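Local structure of BlEst2 (Bacillus licheniformis, 6WPX) at residues 385-389 with 462-466; 157-161 with 448-452. The protein probably hydrolyses ester bonds as a secreted lipase or esterase, here in its propeptide form, with a C-terminal domain that has an autoinhibitory effect. All coordinates share one frame. Residue numbers count along the deposited sequence, not the author numbering.

Contact 1: residues 385-389 with 462-466; sequences FDSPL and PFNRT
A guanidinium group slotted between an aromatic ring and an aliphatic side chain is a compact way to bury a charge, and Arg-465, with 96 Å² covered, illustrates it here. Residues 463-466 are in beta conformation; 385-389 leave a strand after Asp-386 and turn toward the helix that follows. The backbones stay well apart, with CA atoms 9.2 Å from Phe-385 to Arg-465 and 8.8 Å from Leu-389 to Phe-463, so side chains make the whole contact. Arg-465, with chi1 and chi2 both m and chi3 t, lays its guanidinium flat on the Phe-385 ring (chi1 m): centres 3.6 Å apart, planes at 7°, and CZ 3.6 Å from the ring centroid, a cation-pi stack. On the opposite face of the guanidinium sits Leu-389 (chi1 t, chi2 p), its CD2 3.5 Å from Arg-465 NH2 and 3.7 Å from Phe-463 CB. The arrangement joins two antiparallel beta-sheets: strand 377-386 belongs to one and strand 462-473 to another, and the sandwiched arginine bridges the gap at the point where the first strand ends. Polar ends are satisfied around the stack. Arg-465 NH1 donates to Asn-464 O at 3.2 Å, while NH2 forms a salt bridge with Glu-308, whose carboxylate also hydrogen-bonds Ser-387 OG. That same hydroxyl accepts from Leu-389 N (N to OG 3.2 Å), a capping bond at the turn into the helix. Beside the ring, Phe-385 CZ lies 4.0 Å from ND2 of Asn-464, whose OD1 accepts from the backbone of Ala-306.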
ATOM      1  N   PHE A 385     -13.455  11.265   4.315  1.00 20.41           N
ATOM      2  CA  PHE A 385     -14.861  11.609   4.468  1.00 21.88           C
ATOM      3  C   PHE A 385     -15.747  10.445   4.130  1.00 26.39           C
ATOM      4  O   PHE A 385     -15.568   9.788   3.089  1.00 25.51           O
ATOM      5  CB  PHE A 385     -15.256  12.765   3.526  1.00 23.59           C
ATOM      6  CG  PHE A 385     -14.456  14.042   3.664  1.00 21.76           C
ATOM      7  CD1 PHE A 385     -13.183  14.152   3.101  1.00 22.19           C
ATOM      8  CD2 PHE A 385     -14.991  15.149   4.318  1.00 23.41           C
ATOM      9  CE1 PHE A 385     -12.443  15.322   3.234  1.00 21.63           C
ATOM     10  CE2 PHE A 385     -14.245  16.333   4.450  1.00 24.22           C
ATOM     11  CZ  PHE A 385     -12.984  16.410   3.893  1.00 20.86           C
ATOM     12  N   ASP A 386     -16.726  10.218   5.003  1.00 22.61           N
ATOM     13  CA  ASP A 386     -17.777   9.242   4.753  1.00 23.61           C
ATOM     14  C   ASP A 386     -18.965  10.177   4.390  1.00 28.26           C
ATOM     15  O   ASP A 386     -19.607  10.757   5.264  1.00 29.30           O
ATOM     16  CB  ASP A 386     -18.069   8.374   5.988  1.00 24.38           C
ATOM     17  CG  ASP A 386     -19.171   7.344   5.744  1.00 32.63           C
ATOM     18  OD1 ASP A 386     -19.786   7.376   4.655  1.00 33.14           O
ATOM     19  OD2 ASP A 386     -19.372   6.478   6.612  1.00 36.80           O
ATOM     20  N   SER A 387     -19.159  10.406   3.098  1.00 24.93           N
ATOM     21  CA  SER A 387     -20.152  11.379   2.623  1.00 27.10           C
ATOM     22  C   SER A 387     -20.723  10.982   1.260  1.00 31.93           C
ATOM     23  O   SER A 387     -19.984  10.463   0.414  1.00 30.23           O
ATOM     24  CB  SER A 387     -19.498  12.760   2.519  1.00 28.40           C
ATOM     25  OG  SER A 387     -20.285  13.753   1.872  1.00 31.45           O
ATOM     26  N   PRO A 388     -22.012  11.279   0.995  1.00 32.02           N
ATOM     27  CA  PRO A 388     -22.580  10.970  -0.332  1.00 32.89           C
ATOM     28  C   PRO A 388     -21.968  11.820  -1.451  1.00 34.94           C
ATOM     29  O   PRO A 388     -22.212  11.537  -2.607  1.00 33.50           O
ATOM     30  CB  PRO A 388     -24.076  11.294  -0.159  1.00 37.16           C
ATOM     31  CG  PRO A 388     -24.298  11.370   1.327  1.00 42.03           C
ATOM     32  CD  PRO A 388     -23.024  11.903   1.875  1.00 35.60           C
ATOM     33  N   LEU A 389     -21.127  12.803  -1.078  1.00 30.99           N
ATOM     34  CA  LEU A 389     -20.491  13.734  -2.053  1.00 31.28           C
ATOM     35  C   LEU A 389     -19.534  12.987  -2.989  1.00 34.60           C
ATOM     36  O   LEU A 389     -19.267  13.496  -4.044  1.00 32.34           O
ATOM     37  CB  LEU A 389     -19.764  14.873  -1.329  1.00 31.04           C
ATOM     38  CG  LEU A 389     -18.871  15.717  -2.230  1.00 36.15           C
ATOM     39  CD1 LEU A 389     -19.700  16.639  -3.091  1.00 37.57           C
ATOM     40  CD2 LEU A 389     -17.831  16.480  -1.433  1.00 38.62           C
ATOM     41  N   PRO A 462     -19.387  24.697   0.970  1.00 34.01           N
ATOM     42  CA  PRO A 462     -18.094  24.428   0.309  1.00 31.83           C
ATOM     43  C   PRO A 462     -17.582  23.001   0.581  1.00 31.64           C
ATOM     44  O   PRO A 462     -17.926  22.385   1.598  1.00 30.88           O
ATOM     45  CB  PRO A 462     -17.147  25.457   0.943  1.00 32.73           C
ATOM     46  CG  PRO A 462     -18.038  26.506   1.531  1.00 38.29           C
ATOM     47  CD  PRO A 462     -19.252  25.765   1.984  1.00 34.79           C
ATOM     48  N   PHE A 463     -16.824  22.479  -0.356  1.00 25.46           N
ATOM     49  CA  PHE A 463     -16.182  21.155  -0.203  1.00 23.68           C
ATOM     50  C   PHE A 463     -14.749  21.261  -0.715  1.00 24.67           C
ATOM     51  O   PHE A 463     -14.436  22.187  -1.440  1.00 24.98           O
ATOM     52  CB  PHE A 463     -16.917  20.058  -0.982  1.00 25.65           C
ATOM     53  CG  PHE A 463     -16.703  20.066  -2.469  1.00 27.14           C
ATOM     54  CD1 PHE A 463     -15.618  19.432  -3.034  1.00 27.92           C
ATOM     55  CD2 PHE A 463     -17.588  20.706  -3.314  1.00 29.83           C
ATOM     56  CE1 PHE A 463     -15.423  19.440  -4.397  1.00 28.93           C
ATOM     57  CE2 PHE A 463     -17.380  20.723  -4.679  1.00 32.65           C
ATOM     58  CZ  PHE A 463     -16.296  20.102  -5.219  1.00 29.43           C
ATOM     59  N   ASN A 464     -13.948  20.273  -0.346  1.00 20.83           N
ATOM     60  CA  ASN A 464     -12.535  20.142  -0.761  1.00 20.07           C
ATOM     61  C   ASN A 464     -12.160  18.646  -0.789  1.00 24.21           C
ATOM     62  O   ASN A 464     -12.499  17.960   0.140  1.00 23.71           O
ATOM     63  CB  ASN A 464     -11.577  21.062   0.013  1.00 15.58           C
ATOM     64  CG  ASN A 464     -11.684  20.994   1.522  1.00 28.27           C
ATOM     65  OD1 ASN A 464     -11.392  21.950   2.214  1.00 22.07           O
ATOM     66  ND2 ASN A 464     -12.080  19.857   2.043  1.00 14.80           N
ATOM     67  N   ARG A 465     -11.512  18.203  -1.857  1.00 20.25           N
ATOM     68  CA  ARG A 465     -10.964  16.831  -1.963  1.00 20.29           C
ATOM     69  C   ARG A 465      -9.644  16.913  -2.717  1.00 24.11           C
ATOM     70  O   ARG A 465      -9.461  17.835  -3.474  1.00 23.55           O
ATOM     71  CB  ARG A 465     -11.892  15.812  -2.624  1.00 18.67           C
ATOM     72  CG  ARG A 465     -13.194  15.562  -1.892  1.00 21.60           C
ATOM     73  CD  ARG A 465     -13.085  14.880  -0.559  1.00 17.25           C
ATOM     74  NE  ARG A 465     -14.334  14.305  -0.113  1.00 20.16           N
ATOM     75  CZ  ARG A 465     -15.297  14.960   0.499  1.00 22.44           C
ATOM     76  NH1 ARG A 465     -15.170  16.243   0.767  1.00 19.49           N
ATOM     77  NH2 ARG A 465     -16.389  14.324   0.859  1.00 21.38           N
ATOM     78  N   THR A 466      -8.808  15.923  -2.506  1.00 19.00           N
ATOM     79  CA  THR A 466      -7.502  15.795  -3.136  1.00 18.78           C
ATOM     80  C   THR A 466      -7.429  14.413  -3.755  1.00 22.67           C
ATOM     81  O   THR A 466      -7.543  13.411  -3.048  1.00 21.38           O
ATOM     82  CB  THR A 466      -6.378  15.979  -2.120  1.00 17.72           C
ATOM     83  OG1 THR A 466      -6.651  17.097  -1.279  1.00 20.21           O
ATOM     84  CG2 THR A 466      -5.040  16.156  -2.796  1.00 15.34           C
TER

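Contact 2: residues 157-161 with 448-452; sequences AYSNW and SVTID
This is a water-mediated interface between a loop of the alpha/beta-hydrolase-like domain and a strand of the C-terminal region: residues 157-161, between helices 152-157 and 163-169, lie along strand 445-456. Ser-159 is extended (phi/psi -86/162), but Asn-160 and Trp-161 take helical values (-53/-52 and -63/-29), so the chain turns at Asn-160; 448-452 is regular beta. The loop from 158 to 161 runs within 22° of the direction of 448-452, with CA atoms 5.4 Å apart at Ser-159 and Ser-448 and 6.6 Å at Asn-160 and Thr-450. Ser-448, Thr-450 and Asp-452 point at the loop, whereas Val-449 and Ile-451 point away. Two waters fill the seam. Water 1 donates to Ser-159 OG (2.8 Å), accepts from Trp-161 N (2.9 Å) and hydrogen-bonds Thr-450 OG1 (2.7 Å). Water 2 accepts from Asn-160 N (2.9 Å), donates to Asn-160 OD1 (2.7 Å), and reaches Ser-448 OG (2.8 Å) and Thr-450 OG1 (2.7 Å). Thr-450, chi1 m, thus serves both waters, while Ser-159, chi1 p, also hydrogen-bonds Leu-156 O. The direct bond is Trp-161 NE1 to Asp-452 OD2, 2.9 Å with an angle of 162° at the hydrogen; the indole, chi1 m, meets the carboxylate edge-on and brings CD1 to 3.6 Å from Thr-450 CG2. Tyr-158 packs edge-to-face with Tyr-416 of strand 407-417, whose hydroxyl hydrogen-bonds Tyr-158 O. On the other flank of 445-456, strand 462-473 contributes Thr-466 to Asp-452 OD1, which also forms a salt bridge with Arg-293 of strand 290-297.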
ATOM      1  N   ALA A 157       2.838   8.195  -0.501  1.00 14.71           N
ATOM      2  CA  ALA A 157       4.216   8.506  -0.099  1.00 14.77           C
ATOM      3  C   ALA A 157       5.012   9.256  -1.187  1.00 17.34           C
ATOM      4  O   ALA A 157       5.897  10.042  -0.867  1.00 15.63           O
ATOM      5  CB  ALA A 157       4.955   7.227   0.252  1.00 16.08           C
ATOM      6  N   TYR A 158       4.750   8.944  -2.457  1.00 14.65           N
ATOM      7  CA  TYR A 158       5.436   9.542  -3.594  1.00 15.88           C
ATOM      8  C   TYR A 158       4.727  10.784  -4.155  1.00 19.96           C
ATOM      9  O   TYR A 158       5.181  11.358  -5.141  1.00 22.43           O
ATOM     10  CB  TYR A 158       5.656   8.480  -4.680  1.00 16.88           C
ATOM     11  CG  TYR A 158       6.881   7.665  -4.372  1.00 18.39           C
ATOM     12  CD1 TYR A 158       6.835   6.629  -3.439  1.00 18.19           C
ATOM     13  CD2 TYR A 158       8.121   7.993  -4.927  1.00 19.87           C
ATOM     14  CE1 TYR A 158       7.982   5.921  -3.088  1.00 18.48           C
ATOM     15  CE2 TYR A 158       9.279   7.298  -4.569  1.00 21.16           C
ATOM     16  CZ  TYR A 158       9.198   6.259  -3.655  1.00 24.75           C
ATOM     17  OH  TYR A 158      10.320   5.558  -3.318  1.00 28.58           O
ATOM     18  N   SER A 159       3.656  11.223  -3.508  1.00 15.10           N
ATOM     19  CA  SER A 159       2.879  12.377  -3.986  1.00 14.67           C
ATOM     20  C   SER A 159       3.433  13.702  -3.496  1.00 18.19           C
ATOM     21  O   SER A 159       4.251  13.730  -2.578  1.00 18.72           O
ATOM     22  CB  SER A 159       1.400  12.217  -3.645  1.00 16.43           C
ATOM     23  OG  SER A 159       1.178  12.446  -2.262  1.00 16.92           O
ATOM     24  N   ASN A 160       3.043  14.800  -4.161  1.00 16.16           N
ATOM     25  CA  ASN A 160       3.526  16.136  -3.828  1.00 16.39           C
ATOM     26  C   ASN A 160       3.366  16.513  -2.368  1.00 18.56           C
ATOM     27  O   ASN A 160       4.336  16.945  -1.775  1.00 19.88           O
ATOM     28  CB  ASN A 160       2.871  17.198  -4.740  1.00 14.33           C
ATOM     29  CG  ASN A 160       3.428  17.142  -6.133  1.00 32.15           C
ATOM     30  OD1 ASN A 160       3.184  16.190  -6.868  1.00 27.49           O
ATOM     31  ND2 ASN A 160       4.216  18.132  -6.509  1.00 17.82           N
ATOM     32  N   TRP A 161       2.167  16.374  -1.796  1.00 14.30           N
ATOM     33  CA  TRP A 161       1.972  16.788  -0.393  1.00 15.01           C
ATOM     34  C   TRP A 161       2.812  16.002   0.598  1.00 18.76           C
ATOM     35  O   TRP A 161       3.164  16.548   1.630  1.00 17.78           O
ATOM     36  CB  TRP A 161       0.496  16.778   0.031  1.00 13.19           C
ATOM     37  CG  TRP A 161      -0.378  17.788  -0.664  1.00 13.43           C
ATOM     38  CD1 TRP A 161      -1.513  17.534  -1.384  1.00 15.93           C
ATOM     39  CD2 TRP A 161      -0.238  19.221  -0.625  1.00 14.42           C
ATOM     40  NE1 TRP A 161      -2.058  18.715  -1.840  1.00 16.12           N
ATOM     41  CE2 TRP A 161      -1.291  19.765  -1.394  1.00 17.92           C
ATOM     42  CE3 TRP A 161       0.712  20.095  -0.065  1.00 16.17           C
ATOM     43  CZ2 TRP A 161      -1.441  21.138  -1.586  1.00 17.99           C
ATOM     44  CZ3 TRP A 161       0.565  21.455  -0.267  1.00 18.64           C
ATOM     45  CH2 TRP A 161      -0.501  21.963  -1.018  1.00 19.41           C
ATOM     46  N   SER A 448       3.374  11.093 -10.292  1.00 19.72           N
ATOM     47  CA  SER A 448       2.440  11.195  -9.203  1.00 18.37           C
ATOM     48  C   SER A 448       1.732  12.520  -9.444  1.00 23.14           C
ATOM     49  O   SER A 448       2.386  13.539  -9.564  1.00 23.01           O
ATOM     50  CB  SER A 448       3.117  11.157  -7.846  1.00 16.51           C
ATOM     51  OG  SER A 448       2.063  11.350  -6.921  1.00 14.31           O
ATOM     52  N   VAL A 449       0.408  12.492  -9.609  1.00 20.02           N
ATOM     53  CA  VAL A 449      -0.367  13.685  -9.860  1.00 19.81           C
ATOM     54  C   VAL A 449      -1.332  13.909  -8.735  1.00 21.84           C
ATOM     55  O   VAL A 449      -2.090  13.020  -8.385  1.00 20.34           O
ATOM     56  CB  VAL A 449      -1.057  13.679 -11.251  1.00 26.12           C
ATOM     57  CG1 VAL A 449      -1.668  15.042 -11.556  1.00 25.93           C
ATOM     58  CG2 VAL A 449      -0.069  13.287 -12.351  1.00 27.40           C
ATOM     59  N   THR A 450      -1.267  15.100  -8.143  1.00 19.85           N
ATOM     60  CA  THR A 450      -2.163  15.532  -7.079  1.00 18.71           C
ATOM     61  C   THR A 450      -3.103  16.570  -7.657  1.00 21.50           C
ATOM     62  O   THR A 450      -2.654  17.625  -8.091  1.00 19.66           O
ATOM     63  CB  THR A 450      -1.383  16.070  -5.879  1.00 16.75           C
ATOM     64  OG1 THR A 450      -0.620  15.012  -5.311  1.00 15.51           O
ATOM     65  CG2 THR A 450      -2.301  16.596  -4.802  1.00 17.74           C
ATOM     66  N   ILE A 451      -4.407  16.290  -7.636  1.00 18.67           N
ATOM     67  CA  ILE A 451      -5.429  17.204  -8.138  1.00 19.69           C
ATOM     68  C   ILE A 451      -6.256  17.664  -6.958  1.00 22.19           C
ATOM     69  O   ILE A 451      -6.965  16.859  -6.349  1.00 19.66           O
ATOM     70  CB  ILE A 451      -6.309  16.572  -9.266  1.00 24.98           C
ATOM     71  CG1 ILE A 451      -5.449  16.069 -10.457  1.00 25.78           C
ATOM     72  CG2 ILE A 451      -7.398  17.564  -9.749  1.00 26.45           C
ATOM     73  CD1 ILE A 451      -5.358  14.570 -10.502  1.00 28.91           C
ATOM     74  N   ASP A 452      -6.139  18.946  -6.611  1.00 19.83           N
ATOM     75  CA  ASP A 452      -6.924  19.508  -5.512  1.00 19.39           C
ATOM     76  C   ASP A 452      -8.194  20.135  -6.048  1.00 25.65           C
ATOM     77  O   ASP A 452      -8.137  21.098  -6.822  1.00 24.17           O
ATOM     78  CB  ASP A 452      -6.108  20.513  -4.674  1.00 20.06           C
ATOM     79  CG  ASP A 452      -5.435  19.781  -3.520  1.00 25.43           C
ATOM     80  OD1 ASP A 452      -6.143  19.456  -2.526  1.00 23.09           O
ATOM     81  OD2 ASP A 452      -4.223  19.473  -3.635  1.00 26.93           O
TER
HETATM   82  O   HOH W   1      -0.224  14.894  -2.635  1.00 16.30           O
HETATM   83  O   HOH W   2       1.574  14.048  -6.485  1.00 15.68           O

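Overall arrangement
Both contacts are buried, and both engage one antiparallel sheet through its adjacent strands 445-456 and 462-473. They sit about 18 Å apart, centre to centre. Contact 1 ties that sheet to another beta-sheet, whereas contact 2 ties it to a loop of the alpha/beta part, a link between the hydrolase-like and C-terminal portions. Their chemistry differs: the sheet-to-sheet junction relies on a cation-pi stack and hydrocarbon packing round an arginine whose charge is met by Glu-308, the loop-to-strand junction on small polar side chains, shared water and a direct indole-to-carboxylate hydrogen bond. They meet where Thr-466 OG1 lies 2.7 Å from Asp-452 OD1, a probable hydrogen bond, and Thr-466 CG2 packs 3.4 Å from Thr-450 CG2.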